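Local coordinates for capsid protein (Bocavirus gorilla/GBoV1/2009, PDB 7LNK) that probably builds the T=1 icosahedral shell of this parvovirus, sixty copies of it assembling into the gorilla bocavirus 1 capsid, at residues 356-359 and 360-363; 380-383 and 384-387; 493-496 and 497-500. All blocks are in the same frame, centred on the assembly; numbering follows the deposited sequence.

Contact 1. Residues 356-359 and 360-363; sequences RGNQ and TTYN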
loop_
_atom_site.group_PDB
_atom_site.type_symbol
_atom_site.label_atom_id
_atom_site.label_comp_id
_atom_site.label_asym_id
_atom_site.label_seq_id
_atom_site.Cartn_x
_atom_site.Cartn_y
_atom_site.Cartn_z
ATOM N N ARG A 356 2.035 111.895 49.354
ATOM C CA ARG A 356 2.389 111.555 50.724
ATOM C C ARG A 356 1.829 112.598 51.673
ATOM O O ARG A 356 1.886 113.800 51.403
ATOM C CB ARG A 356 3.897 111.422 50.956
ATOM C CG ARG A 356 4.719 112.659 50.760
ATOM C CD ARG A 356 6.153 112.415 51.188
ATOM N NE ARG A 356 6.821 111.397 50.392
ATOM C CZ ARG A 356 7.420 111.633 49.233
ATOM N NH1 ARG A 356 8.005 110.645 48.577
ATOM N NH2 ARG A 356 7.424 112.854 48.723
ATOM N N GLY A 357 1.267 112.123 52.779
ATOM C CA GLY A 357 0.800 113.027 53.807
ATOM C C GLY A 357 1.958 113.627 54.575
ATOM O O GLY A 357 2.910 112.935 54.947
ATOM N N ASN A 358 1.887 114.931 54.798
ATOM C CA ASN A 358 2.764 115.632 55.718
ATOM C C ASN A 358 2.149 115.761 57.099
ATOM O O ASN A 358 2.692 116.481 57.937
ATOM C CB ASN A 358 3.143 116.998 55.148
ATOM C CG ASN A 358 1.948 117.869 54.878
ATOM O OD1 ASN A 358 0.944 117.811 55.577
ATOM N ND2 ASN A 358 2.048 118.690 53.847
ATOM N N GLN A 359 0.997 115.123 57.310
ATOM C CA GLN A 359 0.093 115.017 58.467
ATOM C C GLN A 359 -0.851 116.209 58.516
ATOM O O GLN A 359 -1.736 116.241 59.371
ATOM C CB GLN A 359 0.774 114.853 59.839
ATOM C CG GLN A 359 1.457 116.047 60.452
ATOM C CD GLN A 359 2.110 115.704 61.768
ATOM O OE1 GLN A 359 2.377 114.543 62.052
ATOM N NE2 GLN A 359 2.371 116.715 62.584
ATOM N N THR A 360 -0.692 117.186 57.628
ATOM C CA THR A 360 -1.676 118.241 57.416
ATOM C C THR A 360 -2.482 117.984 56.148
ATOM O O THR A 360 -3.704 117.843 56.199
ATOM C CB THR A 360 -0.994 119.609 57.350
ATOM O OG1 THR A 360 -0.321 119.867 58.587
ATOM C CG2 THR A 360 -2.019 120.696 57.104
ATOM N N THR A 361 -1.814 117.960 55.001
ATOM C CA THR A 361 -2.430 117.660 53.720
ATOM C C THR A 361 -1.622 116.574 53.020
ATOM O O THR A 361 -0.648 116.049 53.560
ATOM C CB THR A 361 -2.527 118.919 52.850
ATOM O OG1 THR A 361 -3.291 118.633 51.673
ATOM C CG2 THR A 361 -1.148 119.395 52.448
ATOM N N TYR A 362 -2.040 116.228 51.809
ATOM C CA TYR A 362 -1.290 115.343 50.933
ATOM C C TYR A 362 -0.663 116.149 49.810
ATOM O O TYR A 362 -1.318 116.996 49.200
ATOM C CB TYR A 362 -2.177 114.254 50.340
ATOM C CG TYR A 362 -2.674 113.247 51.335
ATOM C CD1 TYR A 362 -1.924 112.124 51.633
ATOM C CD2 TYR A 362 -3.886 113.413 51.974
ATOM C CE1 TYR A 362 -2.365 111.202 52.535
ATOM C CE2 TYR A 362 -4.335 112.492 52.880
ATOM C CZ TYR A 362 -3.569 111.388 53.157
ATOM O OH TYR A 362 -4.005 110.457 54.062
ATOM N N ASN A 363 0.605 115.880 49.538
ATOM C CA ASN A 363 1.349 116.579 48.507
ATOM C C ASN A 363 1.797 115.588 47.450
ATOM O O ASN A 363 2.166 114.456 47.765
ATOM C CB ASN A 363 2.551 117.300 49.095
ATOM C CG ASN A 363 2.152 118.370 50.072
ATOM O OD1 ASN A 363 2.676 118.440 51.178
ATOM N ND2 ASN A 363 1.213 119.214 49.673
#
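The side chain of N358 folds back over the end of the hairpin and is gripped by the backbone of T360 and T361. With CG between the backbone N and the carbonyl carbon (chi1 59°), OD1 turns inward and accepts two bonds: from T360 N at 2.7 Å, nearly in line with the side-chain C=O, and from T361 N at 2.8 Å, tilted from the amide plane. N358 ND2 reaches N363 OD1 at 2.8 Å, but this bond is weak, and the two amide planes stand 62° apart. Across the base of the turn, N358 N donates to T361 O at 3.0 Å, and R356 and N363 close an antiparallel hydrogen-bonded pair through R356 N to N363 O and N363 N to R356 O. Between these rungs G357 faces Y362 as a non-hydrogen-bonded pair, and the tyrosine ring passes obliquely by the glycine backbone, Y362 CD1 lying 3.4 Å from G357 N. R356 and Y362 bond to a second subunit: R356 forms a salt bridge with D367 of that subunit, and Y362 OH a hydrogen bond with its A285 O. This is a beta hairpin whose tight turn is held by an Asx turn, set at a subunit interface.

Contact 2. Residues 380-383 and 384-387; sequences PITR and EHPI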
loop_
_atom_site.group_PDB
_atom_site.type_symbol
_atom_site.label_atom_id
_atom_site.label_comp_id
_atom_site.label_asym_id
_atom_site.label_seq_id
_atom_site.Cartn_x
_atom_site.Cartn_y
_atom_site.Cartn_z
ATOM N N PRO A 380 -2.252 103.493 26.302
ATOM C CA PRO A 380 -3.355 103.209 25.372
ATOM C C PRO A 380 -3.054 103.543 23.919
ATOM O O PRO A 380 -3.396 104.630 23.449
ATOM C CB PRO A 380 -4.487 104.082 25.916
ATOM C CG PRO A 380 -3.790 105.192 26.591
ATOM C CD PRO A 380 -2.585 104.596 27.216
ATOM N N ILE A 381 -2.407 102.622 23.205
ATOM C CA ILE A 381 -1.987 102.885 21.834
ATOM C C ILE A 381 -3.195 103.105 20.933
ATOM O O ILE A 381 -4.305 102.644 21.200
ATOM C CB ILE A 381 -1.126 101.732 21.304
ATOM C CG1 ILE A 381 -1.964 100.464 21.266
ATOM C CG2 ILE A 381 0.065 101.540 22.184
ATOM C CD1 ILE A 381 -1.343 99.349 20.559
ATOM N N THR A 382 -2.959 103.812 19.833
ATOM C CA THR A 382 -3.960 104.148 18.833
ATOM C C THR A 382 -3.595 103.490 17.514
ATOM O O THR A 382 -2.614 102.756 17.406
ATOM C CB THR A 382 -4.078 105.659 18.618
ATOM O OG1 THR A 382 -2.820 106.179 18.185
ATOM C CG2 THR A 382 -4.487 106.345 19.879
ATOM N N ARG A 383 -4.407 103.770 16.498
ATOM C CA ARG A 383 -4.116 103.262 15.168
ATOM C C ARG A 383 -2.845 103.880 14.612
ATOM O O ARG A 383 -2.153 103.257 13.802
ATOM C CB ARG A 383 -5.301 103.514 14.246
ATOM C CG ARG A 383 -5.092 103.044 12.840
ATOM C CD ARG A 383 -6.323 103.259 12.007
ATOM N NE ARG A 383 -6.085 102.912 10.619
ATOM C CZ ARG A 383 -5.642 103.772 9.715
ATOM N NH1 ARG A 383 -5.420 105.029 10.055
ATOM N NH2 ARG A 383 -5.441 103.383 8.470
ATOM N N GLU A 384 -2.501 105.093 15.038
ATOM C CA GLU A 384 -1.147 105.563 14.777
ATOM C C GLU A 384 -0.329 105.454 16.057
ATOM O O GLU A 384 -0.362 106.299 16.947
ATOM C CB GLU A 384 -1.181 107.001 14.278
ATOM C CG GLU A 384 -1.944 107.194 12.988
ATOM C CD GLU A 384 -3.423 107.347 13.231
ATOM O OE1 GLU A 384 -3.823 107.290 14.409
ATOM O OE2 GLU A 384 -4.187 107.484 12.255
ATOM N N HIS A 385 0.441 104.382 16.102
ATOM C CA HIS A 385 1.538 104.113 17.003
ATOM C C HIS A 385 2.514 103.194 16.304
ATOM O O HIS A 385 2.120 102.409 15.437
ATOM C CB HIS A 385 1.088 103.492 18.332
ATOM C CG HIS A 385 0.629 104.493 19.338
ATOM N ND1 HIS A 385 -0.589 105.125 19.267
ATOM C CD2 HIS A 385 1.225 104.947 20.463
ATOM C CE1 HIS A 385 -0.712 105.949 20.291
ATOM N NE2 HIS A 385 0.373 105.856 21.033
ATOM N N PRO A 386 3.783 103.254 16.672
ATOM C CA PRO A 386 4.689 102.156 16.347
ATOM C C PRO A 386 4.164 100.870 16.961
ATOM O O PRO A 386 3.663 100.866 18.086
ATOM C CB PRO A 386 6.002 102.590 16.994
ATOM C CG PRO A 386 5.902 104.051 17.042
ATOM C CD PRO A 386 4.483 104.383 17.293
ATOM N N ILE A 387 4.259 99.780 16.212
ATOM C CA ILE A 387 3.860 98.496 16.768
ATOM C C ILE A 387 4.938 97.983 17.710
ATOM O O ILE A 387 4.655 97.559 18.834
ATOM C CB ILE A 387 3.578 97.490 15.643
ATOM C CG1 ILE A 387 2.465 97.994 14.746
ATOM C CG2 ILE A 387 3.169 96.163 16.229
ATOM C CD1 ILE A 387 2.320 97.193 13.502
#
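H385 lays one face of its imidazole over the backbone of I381: the CA of I381 sits 3.7 Å from the centroid of the H385 ring, only 11° off the ring normal, a CH-pi contact well centred on the ring. The isoleucine side chain continues the cover, its CB lying 3.8 Å from H385 CG and its CG2 near CD2. The ring edge is used separately. T382 places OG1 between its backbone N and carbonyl carbon (chi1 60°), and from there the hydroxyl meets H385 ND1 in the ring plane at 2.7 Å, in a hydrogen bond that either group could donate. Face and edge together fix both the position of the imidazole and its rotation. W140 and W327 add edge-to-face ring contacts, and Y379 meets the imidazole at an inclined angle. Further along, R383 runs straight out while E384 bends at chi2 (84°) and crosses it obliquely; R383 NH1 and E384 OE2 form a salt bridge at 3.5 Å, with the carboxylate oxygen near the guanidinium plane but the two planes almost perpendicular. The firmer hold on R383 is the bond from NH2 to the carbonyl of F74. The arrangement is a compact bend without regular secondary structure, folded around a histidine within a buried aromatic cluster, in the connection between strands 375-376 and 388-390 of the parvovirus capsid protein.

Contact 3. Residues 493-496 and 497-500; sequences PTTF and DQCM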
loop_
_atom_site.group_PDB
_atom_site.type_symbol
_atom_site.label_atom_id
_atom_site.label_comp_id
_atom_site.label_asym_id
_atom_site.label_seq_id
_atom_site.Cartn_x
_atom_site.Cartn_y
_atom_site.Cartn_z
ATOM N N PRO A 493 -7.359 112.344 11.206
ATOM C CA PRO A 493 -8.018 112.467 12.511
ATOM C C PRO A 493 -7.513 113.695 13.250
ATOM O O PRO A 493 -6.310 113.930 13.338
ATOM C CB PRO A 493 -7.635 111.166 13.221
ATOM C CG PRO A 493 -6.390 110.742 12.561
ATOM C CD PRO A 493 -6.550 111.120 11.128
ATOM N N THR A 494 -8.450 114.502 13.743
ATOM C CA THR A 494 -8.085 115.730 14.437
ATOM C C THR A 494 -7.711 115.472 15.890
ATOM O O THR A 494 -6.819 116.131 16.432
ATOM C CB THR A 494 -9.225 116.738 14.340
ATOM O OG1 THR A 494 -9.442 117.065 12.967
ATOM C CG2 THR A 494 -8.889 118.000 15.087
ATOM N N THR A 495 -8.366 114.518 16.537
ATOM C CA THR A 495 -8.221 114.342 17.969
ATOM C C THR A 495 -7.850 112.903 18.301
ATOM O O THR A 495 -7.938 112.002 17.466
ATOM C CB THR A 495 -9.498 114.743 18.713
ATOM O OG1 THR A 495 -9.229 114.794 20.116
ATOM C CG2 THR A 495 -10.578 113.738 18.481
ATOM N N PHE A 496 -7.415 112.713 19.546
ATOM C CA PHE A 496 -6.832 111.446 19.967
ATOM C C PHE A 496 -7.860 110.323 19.958
ATOM O O PHE A 496 -7.518 109.161 19.719
ATOM C CB PHE A 496 -6.222 111.614 21.356
ATOM C CG PHE A 496 -5.612 110.371 21.917
ATOM C CD1 PHE A 496 -4.348 109.979 21.539
ATOM C CD2 PHE A 496 -6.289 109.610 22.841
ATOM C CE1 PHE A 496 -3.780 108.850 22.065
ATOM C CE2 PHE A 496 -5.725 108.481 23.363
ATOM C CZ PHE A 496 -4.470 108.100 22.973
ATOM N N ASP A 497 -9.126 110.645 20.222
ATOM C CA ASP A 497 -10.152 109.610 20.233
ATOM C C ASP A 497 -10.515 109.174 18.823
ATOM O O ASP A 497 -10.986 108.051 18.617
ATOM C CB ASP A 497 -11.388 110.100 20.978
ATOM C CG ASP A 497 -11.177 110.168 22.473
ATOM O OD1 ASP A 497 -10.213 109.556 22.968
ATOM O OD2 ASP A 497 -11.981 110.834 23.157
ATOM N N GLN A 498 -10.315 110.048 17.837
ATOM C CA GLN A 498 -10.566 109.659 16.455
ATOM C C GLN A 498 -9.520 108.679 15.962
ATOM O O GLN A 498 -9.755 107.953 14.993
ATOM C CB GLN A 498 -10.598 110.893 15.566
ATOM C CG GLN A 498 -11.745 111.802 15.875
ATOM C CD GLN A 498 -11.706 113.064 15.075
ATOM O OE1 GLN A 498 -10.663 113.463 14.576
ATOM N NE2 GLN A 498 -12.836 113.734 14.989
ATOM N N CYS A 499 -8.364 108.652 16.605
ATOM C CA CYS A 499 -7.355 107.641 16.344
ATOM C C CYS A 499 -7.716 106.298 16.950
ATOM O O CYS A 499 -6.995 105.323 16.726
ATOM C CB CYS A 499 -6.004 108.115 16.866
ATOM S SG CYS A 499 -5.380 109.567 16.025
ATOM N N MET A 500 -8.808 106.235 17.711
ATOM C CA MET A 500 -9.371 105.015 18.264
ATOM C C MET A 500 -8.373 104.278 19.144
ATOM O O MET A 500 -7.877 103.213 18.766
ATOM C CB MET A 500 -9.857 104.120 17.129
ATOM C CG MET A 500 -11.024 104.703 16.378
ATOM S SD MET A 500 -11.565 103.646 15.041
ATOM C CE MET A 500 -10.278 103.979 13.849
#
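Q498 turns CG beside its own backbone N (chi1 -66°) and then extends (chi2 175°), which carries its amide back to the backbone of T494 and T495. There OE1 accepts two N-H groups: that of T494 at 2.6 Å, nearly in line with the side-chain C=O though bent at the hydrogen (137°), and that of T495 at 3.2 Å, coming from well above the amide plane. Q498 NE2 donates to G469 O and S471 OG, so both ends of the amide are engaged and its orientation is settled. T495 crosses the glutamine at about a right angle, its CG2 resting against Q498 CG at 3.4 Å. P493 sets its CB beside the CB of Q498 and its CG against C499 SG at 3.8 Å, an apolar contact. Weak backbone bonds join the segments: T495 O receives Q498 N and C499 N, and F496 O also receives C499 N. M500 N to D497 O (3.0 Å) closes a type I turn from D497 to M500. The F496 ring packs against W327 and I340, as does C499. The unit is a short run of helical backbone angles, without the regular helix bonds, within a type I beta turn, tied by a glutamine side chain to the backbone N-H groups of T494 and T495 just before it, in the C-terminal part of the capsid protein between strands 479-480 and 507-508.

How the contacts relate
The three contacts follow one another along the chain in the order of their numbers. Contact 1 stands apart: its centre is about 38 Å from those of contacts 2 and 3, and about 39 Å from the centre of the subunit, on the small two-stranded sheet 352-357/362-364 that meets a neighbouring copy. Contacts 2 and 3, with centres about 11 Å apart, touch directly. R383 N and C499 O lie 3.0 Å apart in a probable hydrogen bond, and T382 CG2 packs on F496 CE1 at 3.4 Å. The interior bend 380-387 is thus joined to the C-terminal segment 493-500, while the hairpin 356-363 lies at the interface with another subunit, consistent with a part in assembly.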